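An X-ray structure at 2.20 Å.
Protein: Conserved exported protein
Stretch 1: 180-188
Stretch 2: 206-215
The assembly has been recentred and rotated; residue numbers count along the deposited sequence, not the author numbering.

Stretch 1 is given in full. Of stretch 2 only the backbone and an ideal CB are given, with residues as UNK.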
# COMPACT_ATOMS: atom_id res chain seq x y z
N TYR A 180 5.26 10.50 -7.11
CA TYR A 180 5.53 9.20 -7.75
C TYR A 180 4.50 8.90 -8.84
O TYR A 180 3.34 9.33 -8.74
CB TYR A 180 5.46 8.07 -6.73
CG TYR A 180 6.16 8.34 -5.40
CD1 TYR A 180 5.46 8.87 -4.29
CD2 TYR A 180 7.52 8.04 -5.24
CE1 TYR A 180 6.10 9.11 -3.07
CE2 TYR A 180 8.18 8.28 -4.05
CZ TYR A 180 7.47 8.80 -2.96
OH TYR A 180 8.14 9.00 -1.78
N ILE A 181 4.95 8.20 -9.88
CA ILE A 181 4.08 7.71 -10.95
C ILE A 181 4.35 6.25 -11.15
O ILE A 181 5.49 5.87 -11.40
CB ILE A 181 4.34 8.40 -12.31
CG1 ILE A 181 3.86 9.85 -12.30
CG2 ILE A 181 3.59 7.65 -13.45
CD1 ILE A 181 4.50 10.72 -13.36
N SER A 182 3.30 5.46 -11.07
CA SER A 182 3.37 4.02 -11.24
C SER A 182 2.60 3.61 -12.51
O SER A 182 1.38 3.52 -12.50
CB SER A 182 2.87 3.35 -9.97
OG SER A 182 2.97 1.96 -10.08
N PRO A 183 3.32 3.41 -13.64
CA PRO A 183 2.65 3.25 -14.94
C PRO A 183 1.99 1.88 -15.15
O PRO A 183 1.04 1.76 -15.94
CB PRO A 183 3.78 3.49 -15.96
CG PRO A 183 5.01 2.96 -15.24
CD PRO A 183 4.80 3.33 -13.77
N ASN A 184 2.45 0.87 -14.43
CA ASN A 184 1.96 -0.50 -14.70
C ASN A 184 1.60 -1.24 -13.43
O ASN A 184 2.34 -1.17 -12.43
CB ASN A 184 3.03 -1.30 -15.45
CG ASN A 184 3.36 -0.72 -16.82
OD1 ASN A 184 4.09 0.29 -16.93
ND2 ASN A 184 2.83 -1.36 -17.88
N ASN A 185 0.46 -1.92 -13.46
CA ASN A 185 -0.01 -2.70 -12.33
C ASN A 185 -0.02 -4.18 -12.63
O ASN A 185 -0.51 -4.61 -13.68
CB ASN A 185 -1.43 -2.31 -11.95
CG ASN A 185 -1.94 -3.09 -10.75
OD1 ASN A 185 -1.33 -3.05 -9.69
ND2 ASN A 185 -3.10 -3.77 -10.90
N GLU A 186 0.48 -4.97 -11.69
CA GLU A 186 0.50 -6.42 -11.84
C GLU A 186 0.72 -6.87 -13.31
O GLU A 186 -0.12 -7.53 -13.90
CB GLU A 186 -0.75 -7.02 -11.19
CG GLU A 186 -0.86 -6.63 -9.71
CD GLU A 186 -1.97 -7.34 -8.94
OE1 GLU A 186 -2.82 -7.99 -9.55
OE2 GLU A 186 -1.98 -7.26 -7.69
N PRO A 187 1.86 -6.47 -13.91
CA PRO A 187 2.10 -6.79 -15.32
C PRO A 187 2.31 -8.30 -15.60
O PRO A 187 2.20 -8.73 -16.75
CB PRO A 187 3.35 -5.97 -15.67
CG PRO A 187 4.07 -5.84 -14.41
CD PRO A 187 3.00 -5.72 -13.33
N ASN A 188 2.54 -9.09 -14.56
CA ASN A 188 2.51 -10.56 -14.63
C ASN A 188 1.13 -11.14 -14.96
O ASN A 188 1.01 -12.27 -15.44
CB ASN A 188 2.94 -11.12 -13.28
CG ASN A 188 2.08 -10.59 -12.12
OD1 ASN A 188 2.26 -9.45 -11.64
ND2 ASN A 188 1.13 -11.41 -11.68
N UNK A 206 8.56 -4.13 -22.07
CA UNK A 206 7.51 -3.11 -21.96
C UNK A 206 7.80 -2.16 -20.79
O UNK A 206 7.79 -0.95 -20.95
CB UNK A 206 6.14 -3.77 -21.78
N UNK A 207 8.10 -2.74 -19.64
CA UNK A 207 8.35 -1.99 -18.44
C UNK A 207 9.54 -1.05 -18.61
O UNK A 207 9.49 0.12 -18.19
CB UNK A 207 8.58 -2.94 -17.27
N UNK A 208 10.60 -1.57 -19.23
CA UNK A 208 11.81 -0.80 -19.48
C UNK A 208 11.52 0.41 -20.35
O UNK A 208 11.99 1.52 -20.07
CB UNK A 208 12.88 -1.68 -20.14
N UNK A 209 10.72 0.22 -21.39
CA UNK A 209 10.35 1.32 -22.26
C UNK A 209 9.54 2.38 -21.54
O UNK A 209 9.79 3.56 -21.73
CB UNK A 209 9.56 0.79 -23.46
N UNK A 210 8.58 1.96 -20.71
CA UNK A 210 7.78 2.89 -19.96
C UNK A 210 8.69 3.70 -19.04
O UNK A 210 8.59 4.92 -18.97
CB UNK A 210 6.70 2.16 -19.17
N UNK A 211 9.63 3.04 -18.37
CA UNK A 211 10.58 3.77 -17.54
C UNK A 211 11.39 4.78 -18.37
O UNK A 211 11.50 5.94 -18.01
CB UNK A 211 11.52 2.79 -16.84
N UNK A 212 11.90 4.33 -19.50
CA UNK A 212 12.70 5.15 -20.37
C UNK A 212 11.91 6.38 -20.83
O UNK A 212 12.40 7.51 -20.73
CB UNK A 212 13.18 4.33 -21.57
N UNK A 213 10.69 6.16 -21.31
CA UNK A 213 9.88 7.28 -21.79
C UNK A 213 9.42 8.23 -20.67
O UNK A 213 9.41 9.47 -20.84
CB UNK A 213 8.66 6.74 -22.53
N UNK A 214 9.03 7.67 -19.53
CA UNK A 214 8.66 8.51 -18.36
C UNK A 214 9.86 9.34 -17.91
O UNK A 214 9.73 10.51 -17.66
CB UNK A 214 8.16 7.65 -17.20
N UNK A 215 11.02 8.71 -17.84
CA UNK A 215 12.26 9.40 -17.48
C UNK A 215 12.45 10.64 -18.35
O UNK A 215 12.67 11.72 -17.85
CB UNK A 215 13.46 8.46 -17.62

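Stretch 2 is helical throughout, with phi near -60° and psi near -45°, and its N to O bonds run from residue i+4 back to residue i. Proline would cost such a bond in the middle of the helix. Stretch 1 offers a mostly apolar edge: Ile 181, Pro 183 and Pro 187, with the amide of Asn 184 among them.

Position 206 points its CB toward stretch 1, but nothing there lies within 5.5 Å of it. Many side chains would fit, polar ones included. The residue is Asp 206. Its OD2 is hydrogen-bonded elsewhere in the structure.

At 207 the CB points sideways, again with nothing within 5.5 Å. A short side chain would leave the space before Asn 184 and Pro 187 empty. A branched or long apolar one, such as leucine or methionine, could bend across. The residue is Leu 207, chi1 m and chi2 t. Its end comes nearer than its CB: Leu 207 CD1 lies 4.0 Å from Pro 187 CG, and Leu 207 CD2 lies 3.6 Å from Asn 184 CG.

Positions 208 and 209 are out of reach of stretch 1, which sets no demand on them. They are Tyr 208 and Arg 209, both hydrogen-bonded elsewhere in the structure.

Position 210 faces stretch 1 most closely. Its ideal CB is 3.9 Å from Asn 184 OD1 and 4.3 Å from Pro 183 CG. A donor might answer the amide oxygen; a flexible apolar chain could instead lie along the proline. The residue is Met 210, with all three chi angles m. Met 210 CE reaches 4.2 Å from Pro 183 CB, and Met 210 CG sits 3.8 Å from Asn 184 OD1. Methionine offers that oxygen no hydrogen-bond donor, and OD1 has no partner in the model.

At 211 the CB points sideways and stays beyond 5.5 Å. Stretch 1 leaves the choice wide. Val 211, chi1 t, makes no contact with it.

Positions 212 and 213 are out of reach, and charged or polar residues are as suitable as any. They are Glu 212 and Glu 213.

Position 214 points toward stretch 1, with room before Ile 181 and Pro 183. Leucine, isoleucine or methionine could fill it; alanine would fall short. The residue is Leu 214, chi1 m and chi2 t. Leu 214 CD1 lies 3.7 Å from Pro 183 CG, and Leu 214 CD2 lies 4.2 Å from Ile 181 CG2.

Position 215 is out of reach again, so stretch 1 leaves it open to many residues. It is Asp 215, whose OD1 is hydrogen-bonded elsewhere in the structure.

Stretch 2 206-215: DLYRMVEELD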
# COMPACT_ATOMS: atom_id res chain seq x y z
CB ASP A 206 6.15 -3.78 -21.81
CG ASP A 206 5.79 -4.68 -23.00
OD1 ASP A 206 6.21 -4.39 -24.15
OD2 ASP A 206 5.08 -5.69 -22.79
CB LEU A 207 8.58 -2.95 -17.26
CG LEU A 207 7.33 -3.71 -16.81
CD1 LEU A 207 7.68 -4.74 -15.74
CD2 LEU A 207 6.21 -2.78 -16.32
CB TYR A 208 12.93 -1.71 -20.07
CG TYR A 208 14.19 -0.96 -20.44
CD1 TYR A 208 15.29 -0.96 -19.62
CD2 TYR A 208 14.25 -0.23 -21.64
CE1 TYR A 208 16.46 -0.26 -19.97
CE2 TYR A 208 15.40 0.49 -22.01
CZ TYR A 208 16.49 0.46 -21.18
OH TYR A 208 17.62 1.16 -21.55
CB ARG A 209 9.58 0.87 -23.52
CG ARG A 209 10.43 0.28 -24.61
CD ARG A 209 9.66 0.19 -25.94
NE ARG A 209 9.55 1.48 -26.65
CZ ARG A 209 8.76 1.68 -27.71
NH1 ARG A 209 7.97 0.71 -28.18
NH2 ARG A 209 8.74 2.85 -28.30
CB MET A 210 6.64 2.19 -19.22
CG MET A 210 5.33 1.96 -20.09
SD MET A 210 4.83 3.38 -21.13
CE MET A 210 4.75 4.65 -19.84
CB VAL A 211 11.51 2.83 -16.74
CG1 VAL A 211 12.56 3.64 -15.99
CG2 VAL A 211 10.69 2.01 -15.76
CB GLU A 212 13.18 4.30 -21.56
CG GLU A 212 13.91 5.02 -22.67
CD GLU A 212 14.48 4.01 -23.70
OE1 GLU A 212 13.71 3.17 -24.27
OE2 GLU A 212 15.72 4.03 -23.90
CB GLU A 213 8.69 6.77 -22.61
CG GLU A 213 9.08 6.01 -23.88
CD GLU A 213 9.95 6.82 -24.86
OE1 GLU A 213 9.84 8.06 -24.94
OE2 GLU A 213 10.74 6.19 -25.58
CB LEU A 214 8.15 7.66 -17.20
CG LEU A 214 6.66 7.35 -17.27
CD1 LEU A 214 6.39 6.15 -16.38
CD2 LEU A 214 5.84 8.60 -16.84
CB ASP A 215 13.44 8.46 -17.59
CG ASP A 215 14.75 9.12 -17.19
OD1 ASP A 215 14.98 9.32 -15.98
OD2 ASP A 215 15.55 9.42 -18.11
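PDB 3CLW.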